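Local coordinates for YopX protein domain-containing protein (Enterococcus faecalis, PDB 2OX7) that is of unknown function, belongs to the YopX family and is built mainly of small antiparallel beta sheets, at residues F7-T12 against Y65-S70; E16-V21 against I34-Q39. All blocks are in the same frame, centred on the assembly; numbering follows the deposited sequence.

Contact 1. Residues F7-T12 against Y65-S70; sequences FRAWDT and YVIMQS
F7 and Q69 face each other at one end of an antiparallel strand pair, both on the same face of the sheet as A9, I67, D11 and Y65. The extended Q69 chain runs alongside the F7 ring, its amide plane turned 48° from it, and CG lies 3.6 Å from F7 CE1. I67 fills the hollow between F7 and the small A9 with its two branches: CG2, anti to the backbone N, reaches F7 CD1 at 3.6 Å, while CD1 settles against A9 CB at 3.8 Å. Further along, D11 lies beside the Y65 ring, with OD2 3.6 Å from CE1; the outer polar atoms turn to other partners, D11 OD1 to the backbone N of Y13 and E14, Y65 OH to D55.

The opposite face carries R8, M68, W10 and V66. The selenomethionine M68 bends at its third torsion (-91°), which brings CE 3.7 Å from W10 CB, and its SE sits at the edge of the R8 guanidinium, 3.5 Å from NE. That buried NE has no hydrogen-bonding partner in the model, whereas NH2 is held by D85 and the carbonyl of E83. Between the two faces, R8 pairs with M68 and W10 with V66 through two backbone hydrogen bonds each, M68 N to R8 O measuring 2.9 Å.

Strand 7-11 is the central strand of its sheet, flanked by 65-71 and 16-19. Strands 21-25 and 31-41 pack over the face bearing F7, A9 and I67, while Q69 OE1 is hydrogen-bonded to Q69 NE2 of the second subunit.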
loop_
_atom_site.group_PDB
_atom_site.type_symbol
_atom_site.label_atom_id
_atom_site.label_comp_id
_atom_site.label_asym_id
_atom_site.label_seq_id
_atom_site.Cartn_x
_atom_site.Cartn_y
_atom_site.Cartn_z
ATOM N N PHE A 7 19.399 -12.211 8.142
ATOM C CA PHE A 7 20.223 -11.177 7.543
ATOM C C PHE A 7 21.348 -11.745 6.712
ATOM O O PHE A 7 21.892 -12.810 7.036
ATOM C CB PHE A 7 20.849 -10.247 8.624
ATOM C CG PHE A 7 19.827 -9.583 9.491
ATOM C CD1 PHE A 7 19.177 -8.422 9.067
ATOM C CD2 PHE A 7 19.491 -10.137 10.714
ATOM C CE1 PHE A 7 18.192 -7.825 9.879
ATOM C CE2 PHE A 7 18.520 -9.568 11.512
ATOM C CZ PHE A 7 17.870 -8.404 11.092
ATOM N N ARG A 8 21.708 -11.006 5.669
ATOM C CA ARG A 8 22.940 -11.262 4.891
ATOM C C ARG A 8 23.743 -9.963 4.857
ATOM O O ARG A 8 23.205 -8.872 5.106
ATOM C CB ARG A 8 22.642 -11.752 3.468
ATOM C CG ARG A 8 21.988 -10.702 2.597
ATOM C CD ARG A 8 21.584 -11.242 1.245
ATOM N NE ARG A 8 21.080 -10.144 0.396
ATOM C CZ ARG A 8 20.579 -10.327 -0.825
ATOM N NH1 ARG A 8 20.482 -11.557 -1.302
ATOM N NH2 ARG A 8 20.140 -9.282 -1.532
ATOM N N ALA A 9 25.042 -10.075 4.571
ATOM C CA ALA A 9 25.919 -8.908 4.571
ATOM C C ALA A 9 26.871 -8.942 3.396
ATOM O O ALA A 9 27.416 -9.994 3.056
ATOM C CB ALA A 9 26.718 -8.826 5.847
ATOM N N TRP A 10 27.019 -7.800 2.752
ATOM C CA TRP A 10 27.958 -7.660 1.650
ATOM C C TRP A 10 29.176 -7.040 2.280
ATOM O O TRP A 10 29.080 -5.984 2.899
ATOM C CB TRP A 10 27.400 -6.727 0.593
ATOM C CG TRP A 10 28.348 -6.406 -0.537
ATOM C CD1 TRP A 10 28.868 -5.174 -0.840
ATOM C CD2 TRP A 10 28.846 -7.310 -1.525
ATOM N NE1 TRP A 10 29.664 -5.264 -1.955
ATOM C CE2 TRP A 10 29.672 -6.560 -2.395
ATOM C CE3 TRP A 10 28.664 -8.679 -1.771
ATOM C CZ2 TRP A 10 30.321 -7.132 -3.496
ATOM C CZ3 TRP A 10 29.324 -9.258 -2.838
ATOM C CH2 TRP A 10 30.147 -8.474 -3.702
ATOM N N ASP A 11 30.302 -7.741 2.158
ATOM C CA ASP A 11 31.597 -7.248 2.646
ATOM C C ASP A 11 32.202 -6.466 1.500
ATOM O O ASP A 11 32.549 -7.050 0.490
ATOM C CB ASP A 11 32.473 -8.447 2.983
ATOM C CG ASP A 11 33.852 -8.059 3.530
ATOM O OD1 ASP A 11 34.318 -6.911 3.325
ATOM O OD2 ASP A 11 34.443 -8.945 4.191
ATOM N N THR A 12 32.288 -5.152 1.652
ATOM C CA THR A 12 32.689 -4.273 0.555
ATOM C C THR A 12 34.190 -4.052 0.528
ATOM O O THR A 12 34.667 -3.117 -0.118
ATOM C CB THR A 12 32.068 -2.878 0.685
ATOM O OG1 THR A 12 32.808 -2.127 1.656
ATOM C CG2 THR A 12 30.629 -2.964 1.117
ATOM N N TYR A 65 30.708 -3.487 5.968
ATOM C CA TYR A 65 29.640 -4.477 5.816
ATOM C C TYR A 65 28.313 -3.764 5.628
ATOM O O TYR A 65 28.022 -2.794 6.338
ATOM C CB TYR A 65 29.574 -5.395 7.027
ATOM C CG TYR A 65 30.846 -6.183 7.258
ATOM C CD1 TYR A 65 31.038 -7.429 6.678
ATOM C CD2 TYR A 65 31.870 -5.665 8.062
ATOM C CE1 TYR A 65 32.208 -8.148 6.893
ATOM C CE2 TYR A 65 33.037 -6.373 8.284
ATOM C CZ TYR A 65 33.207 -7.607 7.698
ATOM O OH TYR A 65 34.375 -8.316 7.937
ATOM N N VAL A 66 27.531 -4.237 4.656
ATOM C CA VAL A 66 26.229 -3.646 4.340
ATOM C C VAL A 66 25.196 -4.723 4.649
ATOM O O VAL A 66 25.231 -5.787 4.027
ATOM C CB VAL A 66 26.157 -3.244 2.850
ATOM C CG1 VAL A 66 24.748 -2.793 2.465
ATOM C CG2 VAL A 66 27.196 -2.147 2.525
ATOM N N ILE A 67 24.297 -4.464 5.600
ATOM C CA ILE A 67 23.311 -5.478 6.023
ATOM C C ILE A 67 22.024 -5.373 5.192
ATOM O O ILE A 67 21.606 -4.252 4.819
ATOM C CB ILE A 67 22.960 -5.350 7.519
ATOM C CG1 ILE A 67 24.213 -5.507 8.377
ATOM C CG2 ILE A 67 21.944 -6.419 7.960
ATOM C CD1 ILE A 67 24.736 -6.947 8.478
HETATM N N MSE A 68 21.426 -6.543 4.912
HETATM C CA MSE A 68 20.155 -6.635 4.176
HETATM C C MSE A 68 19.326 -7.677 4.879
HETATM O O MSE A 68 19.853 -8.730 5.268
HETATM C CB MSE A 68 20.387 -7.041 2.718
HETATM C CG MSE A 68 21.052 -5.959 1.874
HETATM SE SE MSE A 68 21.966 -6.785 0.331
HETATM C CE MSE A 68 23.753 -7.037 1.164
ATOM N N GLN A 69 18.021 -7.411 5.030
ATOM C CA GLN A 69 17.174 -8.324 5.765
ATOM C C GLN A 69 16.281 -9.090 4.804
ATOM O O GLN A 69 15.897 -8.570 3.755
ATOM C CB GLN A 69 16.302 -7.541 6.767
ATOM C CG GLN A 69 15.448 -8.457 7.628
ATOM C CD GLN A 69 14.756 -7.725 8.797
ATOM O OE1 GLN A 69 14.980 -6.530 9.021
ATOM N NE2 GLN A 69 13.962 -8.471 9.563
ATOM N N SER A 70 15.955 -10.312 5.176
ATOM C CA SER A 70 14.926 -11.058 4.426
ATOM C C SER A 70 13.551 -10.407 4.537
ATOM O O SER A 70 13.097 -10.022 5.658
ATOM C CB SER A 70 14.847 -12.482 4.905
ATOM O OG SER A 70 13.743 -13.174 4.311
#

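Contact 2. Residues E16-V21 against I34-Q39; sequences EMLENV and IITDFQ
V21 and I34 meet just past a corner in the chain at N20, where strand 16-19 of one antiparallel sheet gives way to strand 21-25 of the next. V21 begins strand 21-25, which pairs antiparallel with 31-41, I35 being backbone-bonded to T22; L18 reaches over from the sheet of 16-19. On the tight, apolar side, I34 extends from the backbone with CG1 anti to N (chi1 -170°), and its terminal CD1 lies 3.7 Å from V21 CG2 and 3.8 Å from V21 CB. The other V21 branch, CG1, touches the methyl of T36 at 3.9 Å. That same methyl, CG2, also meets L18 CD1, so T36 lays one carbon against residues before and after the corner. V21 and I34 are buried, and the packing around them continues onto I67 of strand 65-71.

Toward N20 the two segments draw apart. The N20 side chain turns to K6, to whose NZ its OD1 is hydrogen-bonded. N20 O and T36 O, both acceptors, stand 4.0 Å apart and are joined through a water, which donates one hydrogen to each oxygen: it lies 2.8 Å from N20 O and 2.6 Å from T36 O.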
loop_
_atom_site.group_PDB
_atom_site.type_symbol
_atom_site.label_atom_id
_atom_site.label_comp_id
_atom_site.label_asym_id
_atom_site.label_seq_id
_atom_site.Cartn_x
_atom_site.Cartn_y
_atom_site.Cartn_z
ATOM N N GLU A 16 32.497 -10.014 -1.061
ATOM C CA GLU A 16 31.851 -11.308 -0.883
ATOM C C GLU A 16 30.504 -11.085 -0.157
ATOM O O GLU A 16 30.383 -10.158 0.640
ATOM C CB GLU A 16 32.714 -12.271 -0.040
ATOM C CG GLU A 16 34.234 -12.302 -0.358
ATOM C CD GLU A 16 34.588 -13.038 -1.657
ATOM O OE1 GLU A 16 34.215 -14.230 -1.798
ATOM O OE2 GLU A 16 35.281 -12.432 -2.522
HETATM N N MSE A 17 29.519 -11.934 -0.446
HETATM C CA MSE A 17 28.249 -11.957 0.310
HETATM C C MSE A 17 28.355 -12.984 1.418
HETATM O O MSE A 17 28.702 -14.136 1.182
HETATM C CB MSE A 17 27.059 -12.304 -0.592
HETATM C CG MSE A 17 25.696 -12.194 0.113
HETATM SE SE MSE A 17 25.260 -10.333 0.370
HETATM C CE MSE A 17 24.769 -9.818 -1.498
ATOM N N LEU A 18 28.025 -12.574 2.628
ATOM C CA LEU A 18 28.002 -13.476 3.763
ATOM C C LEU A 18 26.578 -13.801 4.099
ATOM O O LEU A 18 25.782 -12.875 4.307
ATOM C CB LEU A 18 28.629 -12.780 4.960
ATOM C CG LEU A 18 30.041 -12.236 4.722
ATOM C CD1 LEU A 18 30.498 -11.528 5.985
ATOM C CD2 LEU A 18 31.004 -13.348 4.340
ATOM N N GLU A 19 26.255 -15.093 4.199
ATOM C CA GLU A 19 24.887 -15.486 4.522
ATOM C C GLU A 19 24.668 -15.670 6.007
ATOM O O GLU A 19 25.602 -15.979 6.757
ATOM C CB GLU A 19 24.479 -16.755 3.771
ATOM C CG GLU A 19 24.610 -16.640 2.272
ATOM C CD GLU A 19 23.653 -15.613 1.662
ATOM O OE1 GLU A 19 22.582 -15.329 2.255
ATOM O OE2 GLU A 19 23.979 -15.094 0.574
ATOM N N ASN A 20 23.419 -15.480 6.422
ATOM C CA ASN A 20 22.960 -15.840 7.741
ATOM C C ASN A 20 23.831 -15.290 8.854
ATOM O O ASN A 20 24.268 -16.037 9.749
ATOM C CB ASN A 20 22.788 -17.353 7.861
ATOM C CG ASN A 20 21.457 -17.730 8.462
ATOM O OD1 ASN A 20 20.993 -18.865 8.300
ATOM N ND2 ASN A 20 20.837 -16.794 9.184
ATOM N N VAL A 21 24.041 -13.976 8.809
ATOM C CA VAL A 21 24.844 -13.232 9.807
ATOM C C VAL A 21 23.970 -12.640 10.915
ATOM O O VAL A 21 22.757 -12.456 10.727
ATOM C CB VAL A 21 25.676 -12.073 9.167
ATOM C CG1 VAL A 21 26.536 -12.563 7.990
ATOM C CG2 VAL A 21 24.797 -10.871 8.729
ATOM N N ILE A 34 29.760 -7.743 13.738
ATOM C CA ILE A 34 29.024 -8.760 13.027
ATOM C C ILE A 34 29.491 -10.142 13.460
ATOM O O ILE A 34 30.697 -10.420 13.517
ATOM C CB ILE A 34 29.101 -8.535 11.484
ATOM C CG1 ILE A 34 28.134 -9.453 10.741
ATOM C CG2 ILE A 34 30.540 -8.638 10.953
ATOM C CD1 ILE A 34 27.916 -9.011 9.290
ATOM N N ILE A 35 28.529 -10.980 13.811
ATOM C CA ILE A 35 28.785 -12.397 14.040
ATOM C C ILE A 35 28.398 -13.179 12.790
ATOM O O ILE A 35 27.228 -13.155 12.370
ATOM C CB ILE A 35 27.974 -12.915 15.244
ATOM C CG1 ILE A 35 28.399 -12.169 16.523
ATOM C CG2 ILE A 35 28.144 -14.427 15.380
ATOM C CD1 ILE A 35 27.602 -12.514 17.776
ATOM N N THR A 36 29.370 -13.867 12.197
ATOM C CA THR A 36 29.102 -14.679 11.020
ATOM C C THR A 36 28.830 -16.151 11.353
ATOM O O THR A 36 28.095 -16.821 10.615
ATOM C CB THR A 36 30.205 -14.534 9.944
ATOM O OG1 THR A 36 31.493 -14.687 10.553
ATOM C CG2 THR A 36 30.146 -13.163 9.312
ATOM N N ASP A 37 29.403 -16.641 12.458
ATOM C CA ASP A 37 29.147 -18.002 12.982
ATOM C C ASP A 37 29.149 -17.993 14.501
ATOM O O ASP A 37 29.952 -17.301 15.121
ATOM C CB ASP A 37 30.222 -19.027 12.543
ATOM C CG ASP A 37 30.346 -19.140 11.053
ATOM O OD1 ASP A 37 29.801 -20.115 10.481
ATOM O OD2 ASP A 37 30.975 -18.239 10.450
ATOM N N PHE A 38 28.274 -18.788 15.092
ATOM C CA PHE A 38 28.294 -19.021 16.528
ATOM C C PHE A 38 27.718 -20.397 16.836
ATOM O O PHE A 38 26.956 -20.968 16.046
ATOM C CB PHE A 38 27.481 -17.949 17.275
ATOM C CG PHE A 38 26.006 -18.146 17.162
ATOM C CD1 PHE A 38 25.333 -18.949 18.072
ATOM C CD2 PHE A 38 25.293 -17.573 16.112
ATOM C CE1 PHE A 38 23.965 -19.159 17.971
ATOM C CE2 PHE A 38 23.916 -17.789 15.993
ATOM C CZ PHE A 38 23.252 -18.578 16.921
ATOM N N GLN A 39 28.059 -20.926 18.006
ATOM C CA GLN A 39 27.344 -22.085 18.529
ATOM C C GLN A 39 27.142 -21.915 20.020
ATOM O O GLN A 39 27.850 -21.139 20.660
ATOM C CB GLN A 39 28.040 -23.417 18.183
ATOM C CG GLN A 39 29.572 -23.395 18.093
ATOM C CD GLN A 39 30.157 -24.800 17.856
ATOM O OE1 GLN A 39 29.787 -25.762 18.534
ATOM N NE2 GLN A 39 31.072 -24.912 16.895
HETATM O O HOH W 1 26.049 -18.186 9.691
#

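Contact 2 is nested inside the chain loop that contact 1 closes: 7-12, 16-21 and 34-39 follow in order before the chain returns at 65-70. The centres of the two contacts are about 9 Å apart. Contact 2 reaches the sheet of contact 1 through strand 16-19, the neighbour of 7-11, and A9 O to L18 N (2.7 Å) is a probable hydrogen bond joining them. Contact 1 thus ties the start of the chain to a strand more than fifty residues later, while contact 2 links this sheet to that of strands 21-25, 31-41 and 46-56. Both contacts also touch the second subunit, which places this junction of sheets beside a subunit interface.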